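PDB 5WUT: ULam111 from Flavobacterium sp., which probably hydrolyses beta-1,3-glucosidic bonds of laminarin, as a laminarinase of glycoside hydrolase family 16 with a beta-jelly-roll fold. Local coordinates for residues N48-M51 / L56-T59; T65-T70 / V217-F222; K171-V176 / V181-P186. One frame throughout, in Å; residues are numbered along the deposited sequence.

Overall arrangement
Interactions 1 and 2 are neighbours, their centres 15 Å apart, and touch through the side chains of Asn48 and Thr68; strands 55-63 and 66-80, which carry one segment of each, pair side by side. Interaction 3 lies across the centre of the chain, its nearest atoms about 17 Å from interaction 1. All three are only partly buried. Interactions 1 and 3 are antiparallel hairpins built on backbone hydrogen bonds; the first adds a buried polar side chain, the third an aromatic face and a charged one. Interaction 2 brings a loop onto a strand through aromatic rings and one carboxylate, burying just 135 Å² against 368 and 468 Å². Only interaction 3 reaches the second subunit.

Interaction 1 of 3, residues N48-M51 / L56-T59; sequences NHKM and LVIT
Asn48 and Thr59 are joined twice at the open end of this hairpin. Thr59 N donates a hydrogen bond to Asn48 O at 2.8 Å, and Asn48 ND2 reaches Thr59 O at 2.9 Å, with the N-H almost straight (175°) and the oxygen in the plane of the amide. The next hydrogen-bonded pair is Lys50 with Val57, where Val57 N meets Lys50 O at 2.9 Å and the return bond from Lys50 N is more bent. Lys50 and Val57 share one face and run side by side: with chi1 69° Lys50 CG sits 4.0 Å from Val57 CB and CE follows along Val57 CG1, while NZ goes on to a salt bridge with Glu52. The other face carries His49, Met51, Leu56 and Ile58, and Leu56 CD1 sits 4.0 Å from both Met51 SD and His49 CB. Further out, Thr45 takes up Asn48 OD1, Thr68 shares ND2, and Asp225 holds Thr59 OG1. Backbone bonds from Leu56 and Ile58 tie the hairpin to strand 224-234. With both amide atoms engaged, the buried Asn48 side chain has its polar needs met and its flip state probably fixed, and it holds the residue before strand 49-52 to Thr59 beyond the backbone bond.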
loop_
_atom_site.group_PDB
_atom_site.type_symbol
_atom_site.label_atom_id
_atom_site.label_comp_id
_atom_site.label_asym_id
_atom_site.label_seq_id
_atom_site.Cartn_x
_atom_site.Cartn_y
_atom_site.Cartn_z
ATOM N N ASN A 48 32.273 5.375 -3.632
ATOM C CA ASN A 48 31.101 6.142 -3.215
ATOM C C ASN A 48 30.158 5.378 -2.278
ATOM O O ASN A 48 29.053 5.833 -1.995
ATOM C CB ASN A 48 30.311 6.623 -4.441
ATOM C CG ASN A 48 30.881 7.900 -5.038
ATOM O OD1 ASN A 48 31.964 7.888 -5.625
ATOM N ND2 ASN A 48 30.135 9.001 -4.913
ATOM N N HIS A 49 30.593 4.228 -1.785
ATOM C CA HIS A 49 29.745 3.466 -0.871
ATOM C C HIS A 49 30.495 3.096 0.400
ATOM O O HIS A 49 31.729 3.093 0.434
ATOM C CB HIS A 49 29.265 2.192 -1.535
ATOM C CG HIS A 49 30.357 1.191 -1.663
ATOM N ND1 HIS A 49 31.353 1.309 -2.603
ATOM C CD2 HIS A 49 30.653 0.097 -0.922
ATOM C CE1 HIS A 49 32.213 0.316 -2.453
ATOM N NE2 HIS A 49 31.808 -0.436 -1.444
ATOM N N LYS A 50 29.739 2.762 1.435
ATOM C CA LYS A 50 30.312 2.253 2.675
ATOM C C LYS A 50 29.347 1.273 3.331
ATOM O O LYS A 50 28.142 1.299 3.068
ATOM C CB LYS A 50 30.621 3.390 3.643
ATOM C CG LYS A 50 29.382 4.059 4.187
ATOM C CD LYS A 50 29.710 5.256 5.068
ATOM C CE LYS A 50 28.620 6.316 4.959
ATOM N NZ LYS A 50 28.671 7.291 6.078
ATOM N N MET A 51 29.893 0.389 4.156
ATOM C CA MET A 51 29.082 -0.497 4.982
ATOM C C MET A 51 29.032 0.093 6.378
ATOM O O MET A 51 30.059 0.221 7.042
ATOM C CB MET A 51 29.651 -1.916 5.009
ATOM C CG MET A 51 30.160 -2.379 3.658
ATOM S SD MET A 51 28.817 -2.640 2.486
ATOM C CE MET A 51 27.715 -3.605 3.485
ATOM N N LEU A 56 24.158 -1.116 3.535
ATOM C CA LEU A 56 24.907 -0.569 2.411
ATOM C C LEU A 56 24.477 0.885 2.234
ATOM O O LEU A 56 23.296 1.168 2.059
ATOM C CB LEU A 56 24.661 -1.370 1.122
ATOM C CG LEU A 56 25.153 -0.700 -0.173
ATOM C CD1 LEU A 56 26.689 -0.621 -0.206
ATOM C CD2 LEU A 56 24.636 -1.448 -1.382
ATOM N N VAL A 57 25.427 1.815 2.313
ATOM C CA VAL A 57 25.107 3.221 2.105
ATOM C C VAL A 57 25.818 3.736 0.864
ATOM O O VAL A 57 27.044 3.786 0.805
ATOM C CB VAL A 57 25.484 4.100 3.322
ATOM C CG1 VAL A 57 25.100 5.566 3.056
ATOM C CG2 VAL A 57 24.802 3.582 4.586
ATOM N N ILE A 58 25.028 4.099 -0.141
ATOM C CA ILE A 58 25.564 4.679 -1.362
ATOM C C ILE A 58 25.401 6.181 -1.290
ATOM O O ILE A 58 24.304 6.673 -1.015
ATOM C CB ILE A 58 24.841 4.142 -2.600
ATOM C CG1 ILE A 58 25.073 2.628 -2.728
ATOM C CG2 ILE A 58 25.283 4.907 -3.862
ATOM C CD1 ILE A 58 24.211 1.960 -3.770
ATOM N N THR A 59 26.484 6.920 -1.526
ATOM C CA THR A 59 26.399 8.377 -1.487
ATOM C C THR A 59 26.631 8.998 -2.862
ATOM O O THR A 59 27.634 8.710 -3.531
ATOM C CB THR A 59 27.411 8.975 -0.490
ATOM O OG1 THR A 59 27.114 8.499 0.829
ATOM C CG2 THR A 59 27.321 10.494 -0.487
#

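Interaction 2 of 3, residues T65-T70 / V217-F222; sequences TQYTST and VDDAIF
The loop between helix 210-213 and strand 224-234 closes here over the start of strand 66-80, and Tyr67 is the residue through which the two segments meet. Its CB is directed at the loop, and CG lies anti to the carbonyl carbon (chi1 -63°), which carries the ring across to Asp219 and Phe222. Tyr67 OH donates to Asp219 OD1 over a very short 2.5 Å, and that oxygen lies near the plane of the phenol ring, at its edge; the ring and carboxylate planes are 36° apart. A weak hydrogen bond also joins Tyr67 OH to Arg41. Within this family 16 jelly roll, the loop is shaped by an Asx turn, Ala220 N reaching Asp218 OD1 at 3.1 Å, followed by a bond from Ile221 N to Asp218 O. Phe222 returns toward the strand and forms an offset edge-to-face pair with Tyr67, whose edge is turned to the face of Phe222: centroids are 5.5 Å apart and planes 62° apart, with Tyr67 CE2 at 3.6 Å from Phe222 CE2. Val217 CG1 adds a looser apolar touch on Tyr67 CE2, and Ile208 of strand 200-208 packs against Tyr67, Val217 and Phe222.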
loop_
_atom_site.group_PDB
_atom_site.type_symbol
_atom_site.label_atom_id
_atom_site.label_comp_id
_atom_site.label_asym_id
_atom_site.label_seq_id
_atom_site.Cartn_x
_atom_site.Cartn_y
_atom_site.Cartn_z
ATOM N N THR A 65 32.487 19.844 -11.302
ATOM C CA THR A 65 31.372 19.463 -12.158
ATOM C C THR A 65 31.278 17.954 -12.348
ATOM O O THR A 65 30.544 17.481 -13.210
ATOM C CB THR A 65 31.447 20.110 -13.542
ATOM O OG1 THR A 65 32.712 19.816 -14.151
ATOM C CG2 THR A 65 31.244 21.619 -13.440
ATOM N N GLN A 66 32.039 17.205 -11.557
ATOM C CA GLN A 66 31.969 15.747 -11.599
ATOM C C GLN A 66 30.970 15.200 -10.574
ATOM O O GLN A 66 31.006 15.545 -9.392
ATOM C CB GLN A 66 33.359 15.128 -11.374
ATOM C CG GLN A 66 33.310 13.598 -11.136
ATOM C CD GLN A 66 34.619 12.889 -11.458
ATOM O OE1 GLN A 66 35.198 12.201 -10.613
ATOM N NE2 GLN A 66 35.053 13.001 -12.693
ATOM N N TYR A 67 30.047 14.376 -11.058
ATOM C CA TYR A 67 29.105 13.666 -10.208
ATOM C C TYR A 67 29.532 12.216 -10.081
ATOM O O TYR A 67 29.924 11.618 -11.074
ATOM C CB TYR A 67 27.701 13.734 -10.798
ATOM C CG TYR A 67 27.128 15.125 -10.900
ATOM C CD1 TYR A 67 27.351 15.903 -12.029
ATOM C CD2 TYR A 67 26.351 15.657 -9.872
ATOM C CE1 TYR A 67 26.829 17.172 -12.132
ATOM C CE2 TYR A 67 25.808 16.939 -9.968
ATOM C CZ TYR A 67 26.057 17.687 -11.106
ATOM O OH TYR A 67 25.521 18.950 -11.221
ATOM N N THR A 68 29.413 11.648 -8.881
ATOM C CA THR A 68 29.780 10.249 -8.662
ATOM C C THR A 68 28.758 9.498 -7.807
ATOM O O THR A 68 28.076 10.080 -6.969
ATOM C CB THR A 68 31.167 10.116 -7.995
ATOM O OG1 THR A 68 31.232 10.959 -6.839
ATOM C CG2 THR A 68 32.291 10.502 -8.990
ATOM N N SER A 69 28.693 8.193 -8.022
ATOM C CA SER A 69 27.753 7.362 -7.284
ATOM C C SER A 69 28.198 5.913 -7.411
ATOM O O SER A 69 29.334 5.654 -7.821
ATOM C CB SER A 69 26.326 7.573 -7.805
ATOM O OG SER A 69 25.363 7.005 -6.910
ATOM N N THR A 70 27.306 4.984 -7.055
ATOM C CA THR A 70 27.595 3.546 -7.050
ATOM C C THR A 70 26.550 2.783 -7.840
ATOM O O THR A 70 25.351 3.115 -7.780
ATOM C CB THR A 70 27.617 2.974 -5.612
ATOM O OG1 THR A 70 28.460 3.782 -4.785
ATOM C CG2 THR A 70 28.098 1.502 -5.580
ATOM N N VAL A 217 18.841 19.023 -12.291
ATOM C CA VAL A 217 19.441 18.574 -11.042
ATOM C C VAL A 217 19.658 19.766 -10.124
ATOM O O VAL A 217 20.302 20.752 -10.504
ATOM C CB VAL A 217 20.789 17.849 -11.263
ATOM C CG1 VAL A 217 21.419 17.471 -9.927
ATOM C CG2 VAL A 217 20.600 16.601 -12.097
ATOM N N ASP A 218 19.117 19.671 -8.918
ATOM C CA ASP A 218 19.342 20.654 -7.864
ATOM C C ASP A 218 20.658 20.351 -7.149
ATOM O O ASP A 218 20.725 19.475 -6.287
ATOM C CB ASP A 218 18.161 20.641 -6.891
ATOM C CG ASP A 218 18.349 21.572 -5.701
ATOM O OD1 ASP A 218 19.331 22.347 -5.674
ATOM O OD2 ASP A 218 17.476 21.548 -4.796
ATOM N N ASP A 219 21.712 21.083 -7.495
ATOM C CA ASP A 219 23.035 20.752 -6.976
ATOM C C ASP A 219 23.175 20.989 -5.470
ATOM O O ASP A 219 24.127 20.518 -4.850
ATOM C CB ASP A 219 24.109 21.541 -7.731
ATOM C CG ASP A 219 24.313 21.038 -9.150
ATOM O OD1 ASP A 219 24.136 19.825 -9.395
ATOM O OD2 ASP A 219 24.639 21.861 -10.037
ATOM N N ALA A 220 22.227 21.698 -4.869
ATOM C CA ALA A 220 22.270 21.933 -3.432
ATOM C C ALA A 220 21.980 20.657 -2.634
ATOM O O ALA A 220 22.260 20.600 -1.434
ATOM C CB ALA A 220 21.281 23.014 -3.041
ATOM N N ILE A 221 21.419 19.641 -3.287
ATOM C CA ILE A 221 21.013 18.440 -2.550
ATOM C C ILE A 221 22.188 17.554 -2.133
ATOM O O ILE A 221 22.058 16.740 -1.226
ATOM C CB ILE A 221 20.000 17.556 -3.358
ATOM C CG1 ILE A 221 20.670 16.793 -4.510
ATOM C CG2 ILE A 221 18.815 18.381 -3.838
ATOM C CD1 ILE A 221 19.682 15.941 -5.337
ATOM N N PHE A 222 23.326 17.698 -2.798
ATOM C CA PHE A 222 24.440 16.781 -2.584
ATOM C C PHE A 222 25.228 17.137 -1.333
ATOM O O PHE A 222 25.426 18.314 -1.040
ATOM C CB PHE A 222 25.350 16.767 -3.809
ATOM C CG PHE A 222 24.657 16.314 -5.046
ATOM C CD1 PHE A 222 24.337 14.967 -5.201
ATOM C CD2 PHE A 222 24.269 17.213 -6.023
ATOM C CE1 PHE A 222 23.673 14.519 -6.336
ATOM C CE2 PHE A 222 23.605 16.777 -7.159
ATOM C CZ PHE A 222 23.298 15.426 -7.311
#

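Interaction 3 of 3, residues K171-V176 / V181-P186; sequences KMDFFV and VYTFNP
Phe174 and Tyr182 form the tight part of this hairpin, pointing the same way from one face with their rings side by side. Phe174 CD1 comes to 3.5 Å from Tyr182 CD2; with planes 33° apart and centroids separated by 5.3 Å, the pair is oblique. Tyr182 O lies at the edge of the Phe174 ring, in its plane, and also accepts from Phe174 N at 2.8 Å. Val181 N binds Phe174 O at the same length, so Val181 and Tyr182 both face Phe174 in a classic beta bulge. Two further backbone bonds join Met172 and Phe184.

The face of Asp173 and Thr183 carries a polar cluster. Thr183 OG1 donates to Asp173 OD2 at 2.8 Å, meeting it on the anti side, 31° out of the carboxylate plane. Lys171 NZ forms a salt bridge to Asp173 OD1 at 2.7 Å from above that plane, its chain turned back by a bend at the last torsion (chi4 70°); Arg152 of the second subunit adds a long, weak ion pair to OD1. An alanine at Asp173 would remove both acceptors, and is likely to leave the Lys171 ammonium without this counter-charge and the Thr183 hydroxyl free to turn. The exposed Asn185 packs on Lys171 without a hydrogen bond between them, Asn185 CB 3.7 Å from Lys171 CB.

Strand 161-167 pairs with the outer edge of strand 172-176, and Thr134 and Leu136 of strand 131-137 pack on both Phe174 and Tyr182. At the turn end, by the bulge, Ile179 of the second subunit packs on Val176 and Val181, placing this end at the dimer contact.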
loop_
_atom_site.group_PDB
_atom_site.type_symbol
_atom_site.label_atom_id
_atom_site.label_comp_id
_atom_site.label_asym_id
_atom_site.label_seq_id
_atom_site.Cartn_x
_atom_site.Cartn_y
_atom_site.Cartn_z
ATOM N N LYS A 171 2.753 -14.867 -13.097
ATOM C CA LYS A 171 2.537 -13.451 -12.846
ATOM C C LYS A 171 3.628 -12.801 -12.016
ATOM O O LYS A 171 4.423 -13.475 -11.352
ATOM C CB LYS A 171 1.188 -13.223 -12.166
ATOM C CG LYS A 171 1.024 -13.957 -10.880
ATOM C CD LYS A 171 -0.203 -13.456 -10.141
ATOM C CE LYS A 171 -0.430 -14.289 -8.904
ATOM N NZ LYS A 171 0.610 -14.028 -7.879
ATOM N N MET A 172 3.646 -11.475 -12.073
ATOM C CA MET A 172 4.567 -10.656 -11.310
ATOM C C MET A 172 3.769 -9.695 -10.441
ATOM O O MET A 172 3.116 -8.788 -10.970
ATOM C CB MET A 172 5.488 -9.878 -12.253
ATOM C CG MET A 172 6.717 -9.277 -11.594
ATOM S SD MET A 172 8.010 -10.516 -11.363
ATOM C CE MET A 172 8.512 -10.834 -13.048
ATOM N N ASP A 173 3.808 -9.902 -9.127
ATOM C CA ASP A 173 3.142 -9.012 -8.166
ATOM C C ASP A 173 4.171 -8.090 -7.525
ATOM O O ASP A 173 5.260 -8.550 -7.155
ATOM C CB ASP A 173 2.455 -9.797 -7.044
ATOM C CG ASP A 173 1.182 -10.505 -7.473
ATOM O OD1 ASP A 173 0.873 -11.540 -6.851
ATOM O OD2 ASP A 173 0.465 -10.046 -8.375
ATOM N N PHE A 174 3.832 -6.814 -7.361
ATOM C CA PHE A 174 4.730 -5.853 -6.731
ATOM C C PHE A 174 4.123 -5.331 -5.432
ATOM O O PHE A 174 2.932 -4.993 -5.408
ATOM C CB PHE A 174 5.002 -4.664 -7.666
ATOM C CG PHE A 174 5.736 -5.019 -8.945
ATOM C CD1 PHE A 174 5.078 -5.658 -9.992
ATOM C CD2 PHE A 174 7.069 -4.643 -9.125
ATOM C CE1 PHE A 174 5.757 -5.959 -11.188
ATOM C CE2 PHE A 174 7.741 -4.932 -10.302
ATOM C CZ PHE A 174 7.090 -5.594 -11.332
ATOM N N PHE A 175 4.928 -5.263 -4.371
ATOM C CA PHE A 175 4.465 -4.838 -3.049
ATOM C C PHE A 175 5.306 -3.718 -2.477
ATOM O O PHE A 175 6.533 -3.742 -2.560
ATOM C CB PHE A 175 4.482 -6.007 -2.046
ATOM C CG PHE A 175 3.745 -7.230 -2.498
ATOM C CD1 PHE A 175 4.335 -8.136 -3.370
ATOM C CD2 PHE A 175 2.478 -7.515 -2.005
ATOM C CE1 PHE A 175 3.657 -9.261 -3.779
ATOM C CE2 PHE A 175 1.801 -8.647 -2.391
ATOM C CZ PHE A 175 2.388 -9.532 -3.288
ATOM N N VAL A 176 4.649 -2.731 -1.882
ATOM C CA VAL A 176 5.354 -1.760 -1.080
ATOM C C VAL A 176 4.767 -1.798 0.312
ATOM O O VAL A 176 3.544 -1.741 0.464
ATOM C CB VAL A 176 5.260 -0.343 -1.686
ATOM C CG1 VAL A 176 6.045 0.651 -0.834
ATOM C CG2 VAL A 176 5.805 -0.359 -3.106
ATOM N N VAL A 181 0.624 -3.420 -4.983
ATOM C CA VAL A 181 0.365 -2.165 -5.700
ATOM C C VAL A 181 0.225 -2.330 -7.210
ATOM O O VAL A 181 -0.317 -1.441 -7.876
ATOM C CB VAL A 181 1.458 -1.118 -5.430
ATOM C CG1 VAL A 181 1.483 -0.772 -3.957
ATOM C CG2 VAL A 181 2.836 -1.612 -5.909
ATOM N N TYR A 182 0.703 -3.449 -7.751
ATOM C CA TYR A 182 0.728 -3.640 -9.201
ATOM C C TYR A 182 0.898 -5.118 -9.532
ATOM O O TYR A 182 1.680 -5.821 -8.882
ATOM C CB TYR A 182 1.861 -2.814 -9.842
ATOM C CG TYR A 182 2.055 -3.025 -11.331
ATOM C CD1 TYR A 182 0.994 -2.888 -12.228
ATOM C CD2 TYR A 182 3.311 -3.323 -11.844
ATOM C CE1 TYR A 182 1.175 -3.093 -13.592
ATOM C CE2 TYR A 182 3.503 -3.510 -13.206
ATOM C CZ TYR A 182 2.438 -3.391 -14.069
ATOM O OH TYR A 182 2.643 -3.609 -15.417
ATOM N N THR A 183 0.172 -5.579 -10.547
ATOM C CA THR A 183 0.277 -6.954 -11.009
ATOM C C THR A 183 0.418 -6.992 -12.528
ATOM O O THR A 183 -0.329 -6.327 -13.246
ATOM C CB THR A 183 -0.955 -7.790 -10.601
ATOM O OG1 THR A 183 -1.038 -7.869 -9.173
ATOM C CG2 THR A 183 -0.860 -9.189 -11.184
ATOM N N PHE A 184 1.388 -7.755 -13.015
ATOM C CA PHE A 184 1.531 -7.990 -14.448
ATOM C C PHE A 184 1.320 -9.476 -14.673
ATOM O O PHE A 184 2.043 -10.315 -14.121
ATOM C CB PHE A 184 2.909 -7.521 -14.953
ATOM C CG PHE A 184 3.135 -7.730 -16.432
ATOM C CD1 PHE A 184 2.307 -7.130 -17.367
ATOM C CD2 PHE A 184 4.207 -8.495 -16.878
ATOM C CE1 PHE A 184 2.522 -7.313 -18.731
ATOM C CE2 PHE A 184 4.435 -8.681 -18.236
ATOM C CZ PHE A 184 3.592 -8.084 -19.164
ATOM N N ASN A 185 0.288 -9.799 -15.443
ATOM C CA ASN A 185 -0.075 -11.179 -15.710
ATOM C C ASN A 185 -0.662 -11.281 -17.103
ATOM O O ASN A 185 -1.879 -11.383 -17.266
ATOM C CB ASN A 185 -1.078 -11.682 -14.663
ATOM C CG ASN A 185 -1.423 -13.152 -14.836
ATOM O OD1 ASN A 185 -1.081 -13.771 -15.842
ATOM N ND2 ASN A 185 -2.106 -13.717 -13.846
ATOM N N PRO A 186 0.196 -11.240 -18.116
ATOM C CA PRO A 186 -0.321 -11.358 -19.483
ATOM C C PRO A 186 -0.756 -12.779 -19.817
ATOM O O PRO A 186 -0.119 -13.732 -19.393
ATOM C CB PRO A 186 0.873 -10.935 -20.338
ATOM C CG PRO A 186 2.082 -11.258 -19.491
ATOM C CD PRO A 186 1.649 -10.989 -18.077
#